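Local structure of DspB (Aggregatibacter actinomycetemcomitans, 1YHT) at residues Ile196-Ala199 with Asn200-Tyr204; Asn345-Ser348 with Leu349-Val353; Asn119-Thr122 with Ala123-Lys126. The protein hydrolyses terminal N-acetylhexosamine residues as a beta-N-acetylhexosaminidase, probably releasing biofilms by cutting their N-acetylglucosamine polysaccharide. One frame throughout, in Å; residues are numbered along the deposited sequence.

Interaction 1 (Ile196-Ala199 with Asn200-Tyr204); sequences ITYA and NKLSY
Tyr-198 and Leu-202, one helical turn apart, make the apolar part of this contact. The leucine leans over the phenol ring: its CD2 lies 4.1 Å from the centroid of the Tyr-198 ring, about 30° off the ring normal, an off-centre CH-pi contact, while CD1 stands above the ring face nearer the rim. Tyr-198 keeps CG anti to its backbone N (chi1 175°), a setting that carries the ring out to meet Leu-202 and sends the hydroxyl on to Ser-117 OG. A tyrosine suits this place because its ring packs against Leu-202 and the side chains of helix 154-171 while its OH finds a partner in Ser-117.

Four backbone hydrogen bonds join the segments, each from the amide of one residue to the carbonyl four positions earlier, with Asn-200 N to Ile-196 O the shortest at 2.8 Å. They belong to helix 192-208 of the beta-alpha-beta unit formed with strands 177-181 and 212-216 of the TIM barrel. Small Ala-199 and Ser-203 face strand 212-216, where Met-215 and Thr-213 touch them; Leu-202 meets helix 154-171.

Asn-200 runs alongside Ile-196, its ND2 3.6 Å from Ile-196 CG2, and its amide is held at both ends by the loop between strands 212-216 and 233-236: ND2 bonds Gln-227 O and OD1 bonds Asn-229 N, which fixes its rotation. Ser-203 turns OG back, between its own N and carbonyl carbon (chi1 70°), to give a 2.8 Å hydrogen bond to Asn-200 O, and Asn-229 ND2 also bonds OG. Asn-200 O also accepts from Tyr-204 N, at 3.0 Å. Lys-201 lays its extended methylene chain beside Thr-197, CE 4.2 Å from Thr-197 CG2, as befits a long side chain on an exposed surface.

Interaction 2 (Asn345-Ser348 with Leu349-Val353); sequences NTKS and LLEAV
Glu-351 reaches back across one turn of helix over Lys-347, and its chain can be followed atom by atom. Its CB sits 3.5 Å from Lys-347 O, the carbonyl that receives the Glu-351 amide. CG comes nearer still, 3.2 Å from Lys-347 O, because it stands beside the backbone N and anti to the carbonyl carbon (chi1 -67°), which folds the chain toward the preceding turn. CD then passes the same oxygen, and beyond it the carboxylate divides: OE2 lies 3.9 Å from Lys-347 CG, whereas OE1 lies over the backbone between Lys-347 O and Ser-348 CA, touching neither closely. The lysine and glutamate are oppositely charged but form no salt bridge, since the lysine chain runs away from the glutamate beyond CG and leaves NZ 6.4 Å from Glu-351 OE2; any attraction is probably a weak one through space.

All of this occurs on helix 339-358, the last helix of the barrel, which packs on strand 324-329 between helices 32-44 and 287-301. Leucines suit the inner face: Leu-349 and Leu-350 both touch Leu-327 of that strand, and Leu-349 also reaches Val-298. Ser-348 and Ala-352 are small residues that lie against Ala-295 and Ile-299 of helix 287-301.

The backbone ladder runs through Leu-350, Glu-351 and Ala-352, whose amides bond Thr-346 O, Lys-347 O and Ser-348 O. One rung earlier a water takes over: it accepts from Leu-349 N at 3.0 Å and donates to Asn-345 O at 2.7 Å, bridging a helical pair too far apart to bond directly. Nearby, Thr-346 turns its OG1 to Ile-342 O, satisfying a buried hydroxyl within the helix.

Interaction 3 (Asn119-Thr122 with Ala123-Lys126); sequences NHMT and AIFK
Thr-122 O accepts from Lys-126 N at 2.9 Å, the shorter of two backbone hydrogen bonds in this first turn of helix 122-132. The other, Phe-125 N to Met-121 O, spans 3.2 Å, with the donor in the carbonyl plane. Met-121 is the N-cap, where the loop after strand 110-117 becomes helix.

Its carbonyl has a second neighbour: Met-121 O stands 3.7 Å above one face of the Phe-125 ring, toward the rim. The methionine side chain meets the far part of that ring, its CG 3.7 Å from Phe-125 CZ. Its SD lies 4.7 Å from the ring centroid and about 49° off the normal, an oblique Met-aromatic contact. CG of Met-121 lies between the backbone N and the carbonyl carbon (chi1 60°), and a bend at chi3 brings CE within 4.1 Å of Ile-124 CD1. A flexible thioether suits this spot between a flat ring and a branched chain.

Thr-122 and Lys-126 lie side by side, Thr-122 CG2 4.1 Å from Lys-126 CG; threonine suits because its methyl packs there while OG1 hydrogen-bonds His-57 ND1. The preceding His-120 bonds Asp-56 and Glu-184 at the C-terminal ends of the barrel strands, where TIM-barrel enzymes carry their active sites. Apolar and sulfur-aromatic packing is thus joined by polar bonds to the loop after strand 49-53, at His-57 and, from the Ala-123 backbone, at Asp-56.

How the interactions relate
From the N terminus, interaction 3 comes first, where the loop after strand 110-117 turns into helix 122-132; interaction 1 follows within helix 192-208 and interaction 2 within helix 339-358. They lie in series, neither nesting nor crossing, and each closes only single turns of helix. The TIM barrel relates them. Helix 154-171 borders both interactions 3 and 1, its Met-160 touching Met-121 and Tyr-198, and the nearest atoms of the two are about 6 Å apart. Interaction 2 lies across the chain's centre from both, its centre about 34 Å from that of interaction 1, by strand 324-329, which pairs with strand 18-24 to close the barrel.

Interaction 1 (Ile196-Ala199 with Asn200-Tyr204)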
ATOM      1  N   ILE A 196       9.241 -10.732  12.308  1.00 12.94           N
ATOM      2  CA  ILE A 196       9.594  -9.672  13.262  1.00 12.49           C
ATOM      3  C   ILE A 196      10.997  -9.188  12.977  1.00 11.77           C
ATOM      4  O   ILE A 196      11.259  -7.969  12.872  1.00 10.89           O
ATOM      5  CB  ILE A 196       9.557 -10.175  14.712  1.00 13.80           C
ATOM      6  CG1 ILE A 196       8.165 -10.720  15.064  1.00 15.88           C
ATOM      7  CG2 ILE A 196      10.034  -9.099  15.695  1.00 14.35           C
ATOM      8  CD1 ILE A 196       7.058  -9.887  14.654  1.00 17.17           C
ATOM      9  N   THR A 197      11.897 -10.152  12.841  1.00 10.39           N
ATOM     10  CA  THR A 197      13.288  -9.866  12.576  1.00 10.66           C
ATOM     11  C   THR A 197      13.461  -9.097  11.261  1.00  9.65           C
ATOM     12  O   THR A 197      14.232  -8.141  11.173  1.00  9.50           O
ATOM     13  CB  THR A 197      14.098 -11.189  12.542  1.00 11.32           C
ATOM     14  OG1 THR A 197      13.877 -11.884  13.776  1.00 12.02           O
ATOM     15  CG2 THR A 197      15.554 -10.937  12.338  1.00 12.32           C
ATOM     16  N   TYR A 198      12.774  -9.566  10.232  1.00 10.21           N
ATOM     17  CA  TYR A 198      12.848  -8.995   8.887  1.00 10.17           C
ATOM     18  C   TYR A 198      12.289  -7.555   8.914  1.00 10.35           C
ATOM     19  O   TYR A 198      12.918  -6.630   8.453  1.00  9.97           O
ATOM     20  CB  TYR A 198      12.029  -9.897   7.941  1.00 11.25           C
ATOM     21  CG  TYR A 198      11.885  -9.419   6.497  1.00 11.06           C
ATOM     22  CD1 TYR A 198      12.965  -9.485   5.605  1.00  9.89           C
ATOM     23  CD2 TYR A 198      10.666  -8.914   6.023  1.00 10.46           C
ATOM     24  CE1 TYR A 198      12.842  -9.039   4.281  1.00  9.09           C
ATOM     25  CE2 TYR A 198      10.541  -8.448   4.697  1.00 10.43           C
ATOM     26  CZ  TYR A 198      11.632  -8.523   3.827  1.00 11.51           C
ATOM     27  OH  TYR A 198      11.525  -8.092   2.509  1.00  9.69           O
ATOM     28  N   ALA A 199      11.101  -7.390   9.465  1.00 10.74           N
ATOM     29  CA  ALA A 199      10.449  -6.077   9.473  1.00 11.14           C
ATOM     30  C   ALA A 199      11.269  -5.100  10.331  1.00 10.61           C
ATOM     31  O   ALA A 199      11.443  -3.944   9.956  1.00 11.55           O
ATOM     32  CB  ALA A 199       9.021  -6.182   9.977  1.00 11.18           C
ATOM     33  N   ASN A 200      11.801  -5.572  11.451  1.00  9.84           N
ATOM     34  CA  ASN A 200      12.642  -4.719  12.273  1.00 10.20           C
ATOM     35  C   ASN A 200      13.870  -4.272  11.483  1.00  9.44           C
ATOM     36  O   ASN A 200      14.216  -3.096  11.515  1.00  9.46           O
ATOM     37  CB  ASN A 200      13.024  -5.401  13.600  1.00  9.82           C
ATOM     38  CG  ASN A 200      11.939  -5.311  14.648  1.00 11.74           C
ATOM     39  OD1 ASN A 200      11.001  -4.532  14.510  1.00  8.63           O
ATOM     40  ND2 ASN A 200      12.070  -6.101  15.730  1.00 11.45           N
ATOM     41  N   LYS A 201      14.489  -5.180  10.741  1.00  8.89           N
ATOM     42  CA  LYS A 201      15.717  -4.832   9.990  1.00 10.24           C
ATOM     43  C   LYS A 201      15.456  -3.748   8.946  1.00 10.54           C
ATOM     44  O   LYS A 201      16.252  -2.803   8.752  1.00  9.11           O
ATOM     45  CB  LYS A 201      16.366  -6.060   9.354  1.00  9.44           C
ATOM     46  CG  LYS A 201      17.238  -6.840  10.326  1.00 12.03           C
ATOM     47  CD  LYS A 201      17.714  -8.141   9.733  1.00 12.84           C
ATOM     48  CE  LYS A 201      18.734  -8.836  10.642  1.00 17.04           C
ATOM     49  NZ  LYS A 201      19.337 -10.015   9.952  1.00 18.55           N
ATOM     50  N   LEU A 202      14.293  -3.887   8.320  1.00 11.06           N
ATOM     51  CA  LEU A 202      13.817  -2.924   7.317  1.00 10.70           C
ATOM     52  C   LEU A 202      13.554  -1.551   7.966  1.00 10.08           C
ATOM     53  O   LEU A 202      13.998  -0.515   7.449  1.00 10.05           O
ATOM     54  CB  LEU A 202      12.600  -3.521   6.595  1.00 10.80           C
ATOM     55  CG  LEU A 202      12.810  -4.285   5.280  1.00 12.77           C
ATOM     56  CD1 LEU A 202      14.073  -5.157   5.100  1.00 13.02           C
ATOM     57  CD2 LEU A 202      11.568  -4.914   4.743  1.00 12.57           C
ATOM     58  N   SER A 203      12.905  -1.541   9.133  1.00  9.39           N
ATOM     59  CA  SER A 203      12.586  -0.297   9.820  1.00  9.30           C
ATOM     60  C   SER A 203      13.832   0.476  10.257  1.00  9.45           C
ATOM     61  O   SER A 203      13.854   1.716  10.133  1.00  7.95           O
ATOM     62  CB  SER A 203      11.675  -0.528  11.028  1.00  9.31           C
ATOM     63  OG  SER A 203      12.318  -1.193  12.107  1.00 12.65           O
ATOM     64  N   TYR A 204      14.845  -0.237  10.789  1.00  7.84           N
ATOM     65  CA  TYR A 204      16.074   0.442  11.235  1.00  9.01           C
ATOM     66  C   TYR A 204      16.952   0.920  10.038  1.00  7.93           C
ATOM     67  O   TYR A 204      17.648   1.912  10.120  1.00  8.45           O
ATOM     68  CB  TYR A 204      16.854  -0.441  12.211  1.00 10.39           C
ATOM     69  CG  TYR A 204      16.106  -0.594  13.535  1.00 12.26           C
ATOM     70  CD1 TYR A 204      15.792   0.520  14.301  1.00 15.63           C
ATOM     71  CD2 TYR A 204      15.714  -1.841  13.999  1.00 13.63           C
ATOM     72  CE1 TYR A 204      15.110   0.398  15.495  1.00 17.81           C
ATOM     73  CE2 TYR A 204      15.011  -1.985  15.198  1.00 15.85           C
ATOM     74  CZ  TYR A 204      14.728  -0.864  15.939  1.00 17.27           C
ATOM     75  OH  TYR A 204      14.056  -0.990  17.129  1.00 18.72           O
TER

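Interaction 2 (Asn345-Ser348 with Leu349-Val353)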
ATOM      1  N   ASN A 345     -15.246   9.205 -10.491  1.00 12.38           N
ATOM      2  CA  ASN A 345     -16.288   8.517  -9.717  1.00 12.99           C
ATOM      3  C   ASN A 345     -15.974   8.276  -8.241  1.00 12.35           C
ATOM      4  O   ASN A 345     -16.903   8.034  -7.453  1.00 12.78           O
ATOM      5  CB  ASN A 345     -16.728   7.246 -10.410  1.00 11.49           C
ATOM      6  CG  ASN A 345     -17.655   7.535 -11.594  1.00 15.72           C
ATOM      7  OD1 ASN A 345     -18.859   7.743 -11.405  1.00 21.04           O
ATOM      8  ND2 ASN A 345     -17.094   7.571 -12.809  1.00 11.00           N
ATOM      9  N   THR A 346     -14.694   8.292  -7.869  1.00 11.52           N
ATOM     10  CA  THR A 346     -14.311   8.052  -6.458  1.00 10.65           C
ATOM     11  C   THR A 346     -14.083   9.344  -5.689  1.00 10.55           C
ATOM     12  O   THR A 346     -13.807   9.320  -4.504  1.00 10.59           O
ATOM     13  CB  THR A 346     -13.036   7.152  -6.338  1.00 11.04           C
ATOM     14  OG1 THR A 346     -11.979   7.679  -7.139  1.00  9.24           O
ATOM     15  CG2 THR A 346     -13.360   5.726  -6.829  1.00  9.09           C
ATOM     16  N   LYS A 347     -14.203  10.479  -6.363  1.00 11.18           N
ATOM     17  CA  LYS A 347     -13.948  11.774  -5.745  1.00 11.85           C
ATOM     18  C   LYS A 347     -14.811  12.020  -4.507  1.00 11.58           C
ATOM     19  O   LYS A 347     -14.320  12.436  -3.486  1.00 10.43           O
ATOM     20  CB  LYS A 347     -14.189  12.892  -6.780  1.00 12.47           C
ATOM     21  CG  LYS A 347     -13.523  14.215  -6.543  1.00 14.81           C
ATOM     22  CD  LYS A 347     -13.668  15.104  -7.816  1.00 17.50           C
ATOM     23  CE  LYS A 347     -12.422  16.021  -8.179  1.00 22.80           C
ATOM     24  NZ  LYS A 347     -11.386  15.588  -9.299  1.00 17.40           N
ATOM     25  N   SER A 348     -16.118  11.822  -4.634  1.00 10.78           N
ATOM     26  CA  SER A 348     -17.017  12.035  -3.507  1.00 11.53           C
ATOM     27  C   SER A 348     -16.611  11.175  -2.304  1.00 11.11           C
ATOM     28  O   SER A 348     -16.646  11.617  -1.177  1.00 10.88           O
ATOM     29  CB  SER A 348     -18.458  11.718  -3.926  1.00 11.74           C
ATOM     30  OG  SER A 348     -18.895  12.698  -4.882  1.00 13.94           O
ATOM     31  N   LEU A 349     -16.199   9.935  -2.573  1.00 11.58           N
ATOM     32  CA  LEU A 349     -15.886   9.000  -1.521  1.00 11.40           C
ATOM     33  C   LEU A 349     -14.582   9.400  -0.859  1.00 11.17           C
ATOM     34  O   LEU A 349     -14.429   9.331   0.366  1.00 11.80           O
ATOM     35  CB  LEU A 349     -15.846   7.596  -2.116  1.00 11.56           C
ATOM     36  CG  LEU A 349     -15.335   6.459  -1.228  1.00 10.65           C
ATOM     37  CD1 LEU A 349     -16.127   6.323   0.050  1.00 12.69           C
ATOM     38  CD2 LEU A 349     -15.362   5.141  -2.031  1.00 10.23           C
ATOM     39  N   LEU A 350     -13.615   9.812  -1.670  1.00 10.38           N
ATOM     40  CA  LEU A 350     -12.331  10.245  -1.111  1.00 10.65           C
ATOM     41  C   LEU A 350     -12.485  11.488  -0.248  1.00  9.68           C
ATOM     42  O   LEU A 350     -11.909  11.576   0.824  1.00 10.42           O
ATOM     43  CB  LEU A 350     -11.307  10.491  -2.250  1.00 10.69           C
ATOM     44  CG  LEU A 350      -9.928  11.009  -1.808  1.00  9.65           C
ATOM     45  CD1 LEU A 350      -9.232  10.103  -0.755  1.00 11.42           C
ATOM     46  CD2 LEU A 350      -9.027  11.275  -3.007  1.00 11.70           C
ATOM     47  N   GLU A 351     -13.263  12.459  -0.729  1.00 10.74           N
ATOM     48  CA  GLU A 351     -13.622  13.635   0.068  1.00 11.53           C
ATOM     49  C   GLU A 351     -14.252  13.283   1.407  1.00 10.31           C
ATOM     50  O   GLU A 351     -13.882  13.828   2.435  1.00 11.43           O
ATOM     51  CB  GLU A 351     -14.563  14.582  -0.714  1.00 11.10           C
ATOM     52  CG  GLU A 351     -13.887  15.228  -1.892  1.00 16.67           C
ATOM     53  CD  GLU A 351     -14.852  16.020  -2.773  1.00 19.32           C
ATOM     54  OE1 GLU A 351     -16.087  15.999  -2.507  1.00 19.71           O
ATOM     55  OE2 GLU A 351     -14.338  16.673  -3.692  1.00 23.09           O
ATOM     56  N   ALA A 352     -15.221  12.387   1.373  1.00 11.78           N
ATOM     57  CA  ALA A 352     -15.949  11.926   2.577  1.00 11.56           C
ATOM     58  C   ALA A 352     -15.004  11.287   3.601  1.00 10.90           C
ATOM     59  O   ALA A 352     -15.080  11.563   4.768  1.00 10.90           O
ATOM     60  CB  ALA A 352     -16.999  10.906   2.194  1.00 11.23           C
ATOM     61  N   VAL A 353     -14.135  10.403   3.148  1.00 10.36           N
ATOM     62  CA  VAL A 353     -13.196   9.739   4.060  1.00  9.14           C
ATOM     63  C   VAL A 353     -12.263  10.770   4.752  1.00  9.32           C
ATOM     64  O   VAL A 353     -12.063  10.728   5.985  1.00  8.69           O
ATOM     65  CB  VAL A 353     -12.359   8.669   3.317  1.00  9.41           C
ATOM     66  CG1 VAL A 353     -11.252   8.090   4.252  1.00 10.49           C
ATOM     67  CG2 VAL A 353     -13.254   7.552   2.794  1.00  8.90           C
TER
HETATM   68  O   HOH W   1     -17.373   8.468  -4.860  1.00 13.18           O

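Interaction 3 (Asn119-Thr122 with Ala123-Lys126)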
ATOM      1  N   ASN A 119       5.357 -11.108   0.363  1.00  8.95           N
ATOM      2  CA  ASN A 119       4.461 -11.574  -0.710  1.00  8.61           C
ATOM      3  C   ASN A 119       4.181 -10.377  -1.659  1.00  8.84           C
ATOM      4  O   ASN A 119       4.887  -9.362  -1.585  1.00  5.87           O
ATOM      5  CB  ASN A 119       3.210 -12.225  -0.066  1.00  8.74           C
ATOM      6  CG  ASN A 119       2.615 -13.394  -0.902  1.00 10.21           C
ATOM      7  OD1 ASN A 119       2.630 -14.598  -0.484  1.00 13.39           O
ATOM      8  ND2 ASN A 119       2.065 -13.056  -2.063  1.00  6.09           N
ATOM      9  N   HIS A 120       3.172 -10.485  -2.527  1.00  8.83           N
ATOM     10  CA  HIS A 120       2.728  -9.357  -3.354  1.00  9.34           C
ATOM     11  C   HIS A 120       3.917  -8.704  -4.094  1.00  9.76           C
ATOM     12  O   HIS A 120       4.038  -7.473  -4.192  1.00  9.08           O
ATOM     13  CB  HIS A 120       1.937  -8.370  -2.488  1.00  8.62           C
ATOM     14  CG  HIS A 120       0.557  -8.847  -2.138  1.00  6.90           C
ATOM     15  ND1 HIS A 120      -0.456  -8.924  -3.071  1.00  7.51           N
ATOM     16  CD2 HIS A 120       0.022  -9.285  -0.966  1.00  6.34           C
ATOM     17  CE1 HIS A 120      -1.552  -9.398  -2.491  1.00  8.66           C
ATOM     18  NE2 HIS A 120      -1.297  -9.603  -1.207  1.00  6.33           N
ATOM     19  N   MET A 121       4.796  -9.549  -4.649  1.00 10.33           N
ATOM     20  CA  MET A 121       6.009  -9.039  -5.313  1.00  9.42           C
ATOM     21  C   MET A 121       6.418  -9.795  -6.540  1.00  9.36           C
ATOM     22  O   MET A 121       7.581  -9.746  -6.935  1.00 10.20           O
ATOM     23  CB  MET A 121       7.172  -8.895  -4.305  1.00 10.32           C
ATOM     24  CG  MET A 121       7.625 -10.140  -3.603  1.00  8.52           C
ATOM     25  SD  MET A 121       9.001  -9.924  -2.453  1.00 10.43           S
ATOM     26  CE  MET A 121      10.112  -8.916  -3.427  1.00  8.60           C
ATOM     27  N   THR A 122       5.469 -10.469  -7.190  1.00 10.05           N
ATOM     28  CA  THR A 122       5.789 -11.263  -8.375  1.00  9.72           C
ATOM     29  C   THR A 122       6.372 -10.437  -9.519  1.00  9.54           C
ATOM     30  O   THR A 122       7.242 -10.907 -10.210  1.00  9.52           O
ATOM     31  CB  THR A 122       4.612 -12.101  -8.857  1.00  9.32           C
ATOM     32  OG1 THR A 122       4.126 -12.867  -7.756  1.00 10.23           O
ATOM     33  CG2 THR A 122       5.042 -13.065  -9.953  1.00 12.66           C
ATOM     34  N   ALA A 123       5.896  -9.217  -9.724  1.00  9.53           N
ATOM     35  CA  ALA A 123       6.404  -8.408 -10.828  1.00  9.53           C
ATOM     36  C   ALA A 123       7.920  -8.163 -10.658  1.00  8.79           C
ATOM     37  O   ALA A 123       8.693  -8.235 -11.604  1.00  9.44           O
ATOM     38  CB  ALA A 123       5.643  -7.098 -10.905  1.00  9.83           C
ATOM     39  N   ILE A 124       8.332  -7.869  -9.437  1.00  9.18           N
ATOM     40  CA  ILE A 124       9.759  -7.744  -9.119  1.00  9.09           C
ATOM     41  C   ILE A 124      10.504  -9.032  -9.477  1.00  9.64           C
ATOM     42  O   ILE A 124      11.536  -8.978 -10.114  1.00 10.31           O
ATOM     43  CB  ILE A 124       9.952  -7.432  -7.636  1.00  8.62           C
ATOM     44  CG1 ILE A 124       9.524  -5.972  -7.327  1.00  7.41           C
ATOM     45  CG2 ILE A 124      11.378  -7.653  -7.223  1.00  9.32           C
ATOM     46  CD1 ILE A 124       9.343  -5.665  -5.845  1.00  7.67           C
ATOM     47  N   PHE A 125       9.995 -10.179  -9.040  1.00  9.58           N
ATOM     48  CA  PHE A 125      10.616 -11.478  -9.401  1.00 10.51           C
ATOM     49  C   PHE A 125      10.785 -11.616 -10.922  1.00 10.68           C
ATOM     50  O   PHE A 125      11.834 -12.021 -11.436  1.00  9.50           O
ATOM     51  CB  PHE A 125       9.742 -12.635  -8.914  1.00 10.96           C
ATOM     52  CG  PHE A 125       9.640 -12.772  -7.394  1.00 11.22           C
ATOM     53  CD1 PHE A 125      10.572 -12.229  -6.552  1.00 12.14           C
ATOM     54  CD2 PHE A 125       8.626 -13.526  -6.851  1.00 13.83           C
ATOM     55  CE1 PHE A 125      10.488 -12.416  -5.162  1.00 13.31           C
ATOM     56  CE2 PHE A 125       8.513 -13.713  -5.452  1.00 13.85           C
ATOM     57  CZ  PHE A 125       9.447 -13.163  -4.624  1.00 12.61           C
ATOM     58  N   LYS A 126       9.736 -11.276 -11.656  1.00 11.31           N
ATOM     59  CA  LYS A 126       9.779 -11.449 -13.090  1.00 11.43           C
ATOM     60  C   LYS A 126      10.831 -10.527 -13.738  1.00 10.78           C
ATOM     61  O   LYS A 126      11.522 -10.941 -14.651  1.00  8.99           O
ATOM     62  CB  LYS A 126       8.401 -11.223 -13.690  1.00 13.53           C
ATOM     63  CG  LYS A 126       7.353 -12.293 -13.245  1.00 19.82           C
ATOM     64  CD  LYS A 126       7.925 -13.743 -13.345  1.00 26.09           C
ATOM     65  CE  LYS A 126       6.872 -14.863 -13.272  1.00 28.56           C
ATOM     66  NZ  LYS A 126       7.570 -16.210 -13.477  1.00 32.37           N
TER